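Local coordinates for acidocalcisomal pyrophosphatase (Trypanosoma brucei brucei, PDB 5C5V) that hydrolyses inorganic pyrophosphate to phosphate, using magnesium ions as cofactor, at the imidodiphosphoric acid site and the interface of chains A and B. Coordinates in Å, arbitrary orientation; residue numbers count along the deposited sequence, not the author numbering. Chains: chain A/B, Acidocalcisomal pyrophosphatase.

The centres of the C-alpha atoms of contact 1 and contact 2 lie about 21 Å apart, and no residue belongs to both, yet chain A ties them together closely. Helix 285-295 packs its first turn on chain B in contact 2 and runs out directly into A:Tyr296 and A:Lys297, which grip the ligand in contact 1. A:Trp196 of the interface sits just ahead of strand 197-200, which carries A:Tyr198 to the active site. Because the pairing is two-fold symmetric, each subunit's site would be backed in the same way. Packing at the interface may therefore steady both segments, although the structure alone does not show coupling between sites.

Contact 1: the imidodiphosphoric acid site. Residues chain A 165, 167, 187, 198, 219, 221, 224, 251, 256, 258, 296-297. With 2PN (imidodiphosphoric acid), chain G; MG (magnesium ion), chain C; MG (magnesium ion), chain D; MG (magnesium ion), chain E; MG (magnesium ion), chain F.
This is the active site of a family I pyrophosphatase, where imidodiphosphate, a pyrophosphate analogue with nitrogen N1 as its bridge, lies among four magnesium ions. A:Lys297 leaves the backbone with CG anti to the carbonyl carbon (chi1 -72°). From CB the chain reaches CG, which rests over the centre of the A:Tyr296 ring, then runs extended through CD to CE, 3.3 Å from 2PN O3. At the tip, NZ donates to the phosphoryl oxygen 2PN O2 at 2.8 Å and to the syn lone pair of A:Asp251 OD2 at 2.7 Å. A:Arg187 meets the phosphate end-on, the guanidinium turned so that 2PN P1 lies in its plane, NH1 bonded to 2PN O1 and NH2 to 2PN O3. A:Tyr296 OH also donates to O3 at 2.6 Å, while A:Tyr198 OH holds 2PN O6 on the other phosphate.

A:Asp256 bridges MG (chain C) and MG (chain D) with its two oxygens, and 2PN O5 joins the same pair. A:Asp224 spans MG (chain D) and MG (chain F), which also share water 4. The oxygen of water 4 lies 2.8 Å from 2PN P2, roughly opposite N1 (169°), and is the likely counterpart of the attacking nucleophile. MG (chain E) bridges 2PN O1 and O4, held by A:Glu167 OE2. Together the cations and basic side chains should offset the ligand's charge and ready P2 for hydrolysis.

Contact 2: the interface of chains A and B. Residues chain A 196, 282-285, 288; chain B 161, 230-232, 234.
A two-fold symmetric interface between copies of the same protein is seen here through one of its patches, built of apolar packing and water-mediated polar links; it may hold two subunits together in the deposited tetramer. The key piece is the indole of B:Trp161, whose CG stands anti to the carbonyl carbon (chi1 -54°) so that the ring reaches into chain A. Its benzo edge meets the start of a helix, CZ3 lying 3.5 Å from A:Cys285 CA, and CB touches the methyl of A:Ala288 at 3.8 Å. Over one face of this indole comes the NE1-CZ2 edge of A:Trp196, with CZ2 offset toward the rim and the ring planes inclined by about 43°. A:Trp196 NE1 is 3.7 Å from B:Trp161 CZ2, a packing contact.

Alongside, B:Gln232 starts anti to the backbone N (chi1 -178°) and lays its amide across the A:Pro283-A:Gly284 turn, OE1 3.4 Å from A:Gly284 CA. In this patch no direct polar bond crosses. Instead, water 10 sits 2.7 Å from B:Gln232 N and also meets A:Pro283 O, while water 9 connects B:Gln232 NE2 with A:Gly284 O. At the far end A:Leu282 CD2 packs on B:Met230 CG at 3.8 Å, crossing it nearly at right angles, and A:Pro283 CG meets the methyl of B:Thr231.

On chain A the patch uses the turn between helices 277-281 and 285-295, the latter's first turn, and the residue before strand 197-200. Chain B supplies a loop residue ahead of strand 166-168 and the loop joining strands 224-227 and 238-247.

Contact 1: the imidodiphosphoric acid site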
loop_
_atom_site.group_PDB
_atom_site.type_symbol
_atom_site.label_atom_id
_atom_site.label_comp_id
_atom_site.label_asym_id
_atom_site.label_seq_id
_atom_site.Cartn_x
_atom_site.Cartn_y
_atom_site.Cartn_z
ATOM N N LYS A 165 -16.413 -26.294 5.112
ATOM C CA LYS A 165 -15.609 -26.362 6.325
ATOM C C LYS A 165 -14.529 -27.451 6.244
ATOM O O LYS A 165 -14.668 -28.531 6.813
ATOM C CB LYS A 165 -16.506 -26.585 7.540
ATOM C CG LYS A 165 -16.090 -25.808 8.783
ATOM C CD LYS A 165 -14.842 -26.364 9.434
ATOM C CE LYS A 165 -14.459 -25.590 10.693
ATOM N NZ LYS A 165 -13.191 -26.102 11.324
ATOM N N GLU A 167 -10.847 -29.028 7.115
ATOM C CA GLU A 167 -10.118 -29.202 8.364
ATOM C C GLU A 167 -8.952 -30.158 8.123
ATOM O O GLU A 167 -9.070 -31.109 7.351
ATOM C CB GLU A 167 -11.003 -29.806 9.461
ATOM C CG GLU A 167 -11.918 -28.848 10.195
ATOM C CD GLU A 167 -12.686 -29.527 11.338
ATOM O OE1 GLU A 167 -12.461 -30.742 11.583
ATOM O OE2 GLU A 167 -13.523 -28.841 11.989
ATOM N N ARG A 187 -19.843 -30.780 5.690
ATOM C CA ARG A 187 -20.298 -29.591 6.408
ATOM C C ARG A 187 -20.044 -28.265 5.680
ATOM O O ARG A 187 -18.927 -27.971 5.250
ATOM C CB ARG A 187 -19.642 -29.562 7.790
ATOM C CG ARG A 187 -19.885 -28.316 8.623
ATOM C CD ARG A 187 -19.042 -28.369 9.897
ATOM N NE ARG A 187 -19.197 -27.192 10.747
ATOM C CZ ARG A 187 -18.353 -26.847 11.718
ATOM N NH1 ARG A 187 -17.262 -27.571 11.960
ATOM N NH2 ARG A 187 -18.587 -25.758 12.443
ATOM N N TYR A 198 -9.318 -18.637 6.904
ATOM C CA TYR A 198 -9.376 -19.356 8.156
ATOM C C TYR A 198 -8.581 -20.660 8.060
ATOM O O TYR A 198 -8.589 -21.323 7.027
ATOM C CB TYR A 198 -10.828 -19.640 8.523
ATOM C CG TYR A 198 -10.998 -20.338 9.845
ATOM C CD1 TYR A 198 -10.968 -19.628 11.042
ATOM C CD2 TYR A 198 -11.175 -21.713 9.903
ATOM C CE1 TYR A 198 -11.123 -20.274 12.258
ATOM C CE2 TYR A 198 -11.328 -22.365 11.115
ATOM C CZ TYR A 198 -11.303 -21.641 12.280
ATOM O OH TYR A 198 -11.460 -22.283 13.477
ATOM N N ASP A 219 -9.748 -27.767 22.603
ATOM C CA ASP A 219 -10.710 -28.409 21.711
ATOM C C ASP A 219 -10.075 -29.534 20.890
ATOM O O ASP A 219 -10.665 -30.001 19.919
ATOM C CB ASP A 219 -11.379 -27.367 20.786
ATOM C CG ASP A 219 -10.536 -27.015 19.559
ATOM O OD1 ASP A 219 -11.149 -26.645 18.539
ATOM O OD2 ASP A 219 -9.276 -27.117 19.603
ATOM N N ASP A 221 -7.579 -29.749 18.828
ATOM C CA ASP A 221 -7.229 -29.422 17.442
ATOM C C ASP A 221 -6.016 -28.506 17.402
ATOM O O ASP A 221 -5.662 -27.904 18.409
ATOM C CB ASP A 221 -8.397 -28.731 16.719
ATOM C CG ASP A 221 -9.231 -29.680 15.871
ATOM O OD1 ASP A 221 -8.664 -30.583 15.230
ATOM O OD2 ASP A 221 -10.468 -29.512 15.818
ATOM N N ASP A 224 -6.260 -22.335 16.063
ATOM C CA ASP A 224 -6.988 -21.727 14.958
ATOM C C ASP A 224 -6.497 -20.317 14.663
ATOM O O ASP A 224 -6.176 -19.561 15.572
ATOM C CB ASP A 224 -8.489 -21.710 15.261
ATOM C CG ASP A 224 -9.086 -23.112 15.358
ATOM O OD1 ASP A 224 -8.718 -23.985 14.542
ATOM O OD2 ASP A 224 -9.916 -23.334 16.257
ATOM N N ASP A 251 -15.423 -22.736 23.044
ATOM C CA ASP A 251 -16.360 -23.341 22.105
ATOM C C ASP A 251 -16.866 -24.693 22.625
ATOM O O ASP A 251 -16.083 -25.644 22.736
ATOM C CB ASP A 251 -15.666 -23.498 20.738
ATOM C CG ASP A 251 -16.599 -23.991 19.649
ATOM O OD1 ASP A 251 -17.801 -24.170 19.938
ATOM O OD2 ASP A 251 -16.129 -24.208 18.509
ATOM N N ASP A 256 -10.561 -22.554 22.740
ATOM C CA ASP A 256 -10.538 -22.537 21.289
ATOM C C ASP A 256 -10.053 -21.184 20.794
ATOM O O ASP A 256 -10.751 -20.497 20.044
ATOM C CB ASP A 256 -11.926 -22.868 20.753
ATOM C CG ASP A 256 -11.892 -23.448 19.371
ATOM O OD1 ASP A 256 -10.797 -23.873 18.924
ATOM O OD2 ASP A 256 -12.967 -23.499 18.729
ATOM N N LYS A 258 -8.592 -18.045 19.048
ATOM C CA LYS A 258 -8.632 -17.617 17.654
ATOM C C LYS A 258 -7.587 -16.543 17.442
ATOM O O LYS A 258 -7.776 -15.393 17.847
ATOM C CB LYS A 258 -10.026 -17.108 17.284
ATOM C CG LYS A 258 -11.115 -18.175 17.324
ATOM C CD LYS A 258 -11.047 -19.090 16.116
ATOM C CE LYS A 258 -12.141 -20.141 16.165
ATOM N NZ LYS A 258 -11.914 -21.119 17.259
ATOM N N TYR A 296 -22.148 -18.141 15.201
ATOM C CA TYR A 296 -22.289 -18.909 13.957
ATOM C C TYR A 296 -22.914 -20.293 14.118
ATOM O O TYR A 296 -23.532 -20.786 13.190
ATOM C CB TYR A 296 -20.937 -19.024 13.230
ATOM C CG TYR A 296 -19.895 -19.980 13.802
ATOM C CD1 TYR A 296 -19.438 -21.059 13.053
ATOM C CD2 TYR A 296 -19.334 -19.770 15.059
ATOM C CE1 TYR A 296 -18.450 -21.933 13.550
ATOM C CE2 TYR A 296 -18.362 -20.646 15.576
ATOM C CZ TYR A 296 -17.921 -21.715 14.809
ATOM O OH TYR A 296 -16.968 -22.558 15.303
ATOM N N LYS A 297 -22.804 -20.903 15.291
ATOM C CA LYS A 297 -23.361 -22.243 15.464
ATOM C C LYS A 297 -24.809 -22.246 15.959
ATOM O O LYS A 297 -25.454 -23.293 15.981
ATOM C CB LYS A 297 -22.488 -23.067 16.425
ATOM C CG LYS A 297 -21.144 -23.504 15.821
ATOM C CD LYS A 297 -20.298 -24.291 16.828
ATOM C CE LYS A 297 -18.913 -24.631 16.261
ATOM N NZ LYS A 297 -18.068 -25.461 17.186
HETATM P P1 2PN G . -15.393 -25.594 14.638
HETATM O O1 2PN G . -15.566 -27.074 14.210
HETATM O O2 2PN G . -15.427 -25.529 16.189
HETATM O O3 2PN G . -16.495 -24.736 13.958
HETATM N N1 2PN G . -13.966 -25.039 14.066
HETATM P P2 2PN G . -12.495 -25.498 14.624
HETATM O O4 2PN G . -12.356 -27.063 14.602
HETATM O O5 2PN G . -12.396 -25.017 16.059
HETATM O O6 2PN G . -11.440 -24.902 13.801
HETATM MG MG MG C . -14.146 -24.467 17.445
HETATM MG MG MG D . -10.654 -24.945 17.202
HETATM MG MG MG E . -14.065 -28.604 14.128
HETATM MG MG MG F . -9.740 -25.627 14.142
HETATM O O HOH W 1 -13.835 -26.399 18.519
HETATM O O HOH W 2 -14.419 -22.796 16.231
HETATM O O HOH W 3 -8.542 -25.253 17.791
HETATM O O HOH W 4 -10.261 -26.381 15.977
HETATM O O HOH W 5 -12.705 -30.343 14.361
HETATM O O HOH W 6 -14.637 -28.931 16.134
HETATM O O HOH W 7 -15.598 -29.956 14.094
HETATM O O HOH W 8 -7.611 -26.553 14.269
#

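Contact 2: the interface of chains A and B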
loop_
_atom_site.group_PDB
_atom_site.type_symbol
_atom_site.label_atom_id
_atom_site.label_comp_id
_atom_site.label_asym_id
_atom_site.label_seq_id
_atom_site.Cartn_x
_atom_site.Cartn_y
_atom_site.Cartn_z
ATOM N N TRP A 196 -12.772 -14.136 6.213
ATOM C CA TRP A 196 -11.321 -14.029 6.224
ATOM C C TRP A 196 -10.760 -15.421 5.970
ATOM O O TRP A 196 -11.476 -16.413 6.123
ATOM C CB TRP A 196 -10.818 -13.480 7.557
ATOM C CG TRP A 196 -11.549 -12.244 7.967
ATOM C CD1 TRP A 196 -11.198 -10.968 7.692
ATOM C CD2 TRP A 196 -12.781 -12.181 8.698
ATOM N NE1 TRP A 196 -12.133 -10.098 8.203
ATOM C CE2 TRP A 196 -13.114 -10.821 8.832
ATOM C CE3 TRP A 196 -13.627 -13.140 9.258
ATOM C CZ2 TRP A 196 -14.259 -10.393 9.504
ATOM C CZ3 TRP A 196 -14.767 -12.719 9.924
ATOM C CH2 TRP A 196 -15.073 -11.357 10.042
ATOM N N LEU A 282 -8.403 -1.277 9.987
ATOM C CA LEU A 282 -9.493 -2.142 9.549
ATOM C C LEU A 282 -10.647 -2.067 10.540
ATOM O O LEU A 282 -11.016 -3.082 11.139
ATOM C CB LEU A 282 -9.011 -3.589 9.409
ATOM C CG LEU A 282 -7.877 -3.839 8.405
ATOM C CD1 LEU A 282 -7.319 -5.248 8.539
ATOM C CD2 LEU A 282 -8.327 -3.604 6.968
ATOM N N PRO A 283 -11.213 -0.864 10.730
ATOM C CA PRO A 283 -12.322 -0.661 11.675
ATOM C C PRO A 283 -13.441 -1.674 11.448
ATOM O O PRO A 283 -13.760 -1.989 10.302
ATOM C CB PRO A 283 -12.798 0.771 11.373
ATOM C CG PRO A 283 -12.257 1.092 9.988
ATOM C CD PRO A 283 -10.946 0.346 9.927
ATOM N N GLY A 284 -14.001 -2.198 12.534
ATOM C CA GLY A 284 -15.063 -3.175 12.435
ATOM C C GLY A 284 -14.605 -4.615 12.231
ATOM O O GLY A 284 -15.415 -5.538 12.373
ATOM N N CYS A 285 -13.332 -4.819 11.885
ATOM C CA CYS A 285 -12.816 -6.166 11.597
ATOM C C CYS A 285 -12.837 -7.074 12.836
ATOM O O CYS A 285 -13.405 -8.156 12.810
ATOM C CB CYS A 285 -11.392 -6.085 11.037
ATOM S SG CYS A 285 -10.660 -7.701 10.684
ATOM N N ALA A 288 -16.495 -7.811 14.009
ATOM C CA ALA A 288 -17.159 -8.762 13.136
ATOM C C ALA A 288 -16.640 -10.179 13.370
ATOM O O ALA A 288 -17.426 -11.125 13.394
ATOM C CB ALA A 288 -16.981 -8.366 11.681
ATOM N N TRP B 161 -19.295 -6.857 6.036
ATOM C CA TRP B 161 -19.426 -7.793 7.170
ATOM C C TRP B 161 -20.713 -7.656 7.967
ATOM O O TRP B 161 -20.754 -8.082 9.117
ATOM C CB TRP B 161 -18.244 -7.650 8.148
ATOM C CG TRP B 161 -16.912 -7.788 7.486
ATOM C CD1 TRP B 161 -16.573 -8.681 6.512
ATOM C CD2 TRP B 161 -15.748 -6.986 7.720
ATOM N NE1 TRP B 161 -15.265 -8.488 6.125
ATOM C CE2 TRP B 161 -14.739 -7.449 6.850
ATOM C CE3 TRP B 161 -15.466 -5.909 8.565
ATOM C CZ2 TRP B 161 -13.461 -6.884 6.810
ATOM C CZ3 TRP B 161 -14.187 -5.343 8.523
ATOM C CH2 TRP B 161 -13.203 -5.842 7.657
ATOM N N MET B 230 -10.763 -2.462 1.486
ATOM C CA MET B 230 -10.532 -3.224 2.703
ATOM C C MET B 230 -11.194 -2.606 3.918
ATOM O O MET B 230 -11.286 -3.244 4.968
ATOM C CB MET B 230 -9.037 -3.351 2.966
ATOM C CG MET B 230 -8.431 -2.061 3.446
ATOM S SD MET B 230 -6.629 -2.147 3.468
ATOM C CE MET B 230 -6.312 -0.566 4.275
ATOM N N THR B 231 -11.636 -1.356 3.768
ATOM C CA THR B 231 -12.190 -0.585 4.866
ATOM C C THR B 231 -13.717 -0.684 4.949
ATOM O O THR B 231 -14.420 -0.460 3.965
ATOM C CB THR B 231 -11.789 0.893 4.731
ATOM O OG1 THR B 231 -10.378 0.981 4.492
ATOM C CG2 THR B 231 -12.147 1.673 5.983
ATOM N N GLN B 232 -14.218 -0.999 6.137
ATOM C CA GLN B 232 -15.656 -1.014 6.386
ATOM C C GLN B 232 -16.207 0.415 6.540
ATOM O O GLN B 232 -15.610 1.233 7.230
ATOM C CB GLN B 232 -15.970 -1.823 7.643
ATOM C CG GLN B 232 -17.455 -1.930 7.960
ATOM C CD GLN B 232 -17.716 -2.325 9.404
ATOM O OE1 GLN B 232 -17.282 -1.639 10.335
ATOM N NE2 GLN B 232 -18.436 -3.429 9.599
ATOM N N LYS B 234 -19.537 3.141 7.533
ATOM C CA LYS B 234 -20.717 3.233 8.390
ATOM C C LYS B 234 -21.990 3.237 7.545
ATOM O O LYS B 234 -21.961 3.632 6.375
ATOM C CB LYS B 234 -20.682 4.507 9.242
ATOM C CG LYS B 234 -19.931 4.392 10.548
ATOM C CD LYS B 234 -18.532 3.842 10.332
ATOM C CE LYS B 234 -17.769 3.666 11.650
ATOM N NZ LYS B 234 -16.452 2.910 11.447
HETATM O O HOH W 9 -18.118 -4.868 12.354
HETATM O O HOH W 10 -12.391 -2.027 7.818
#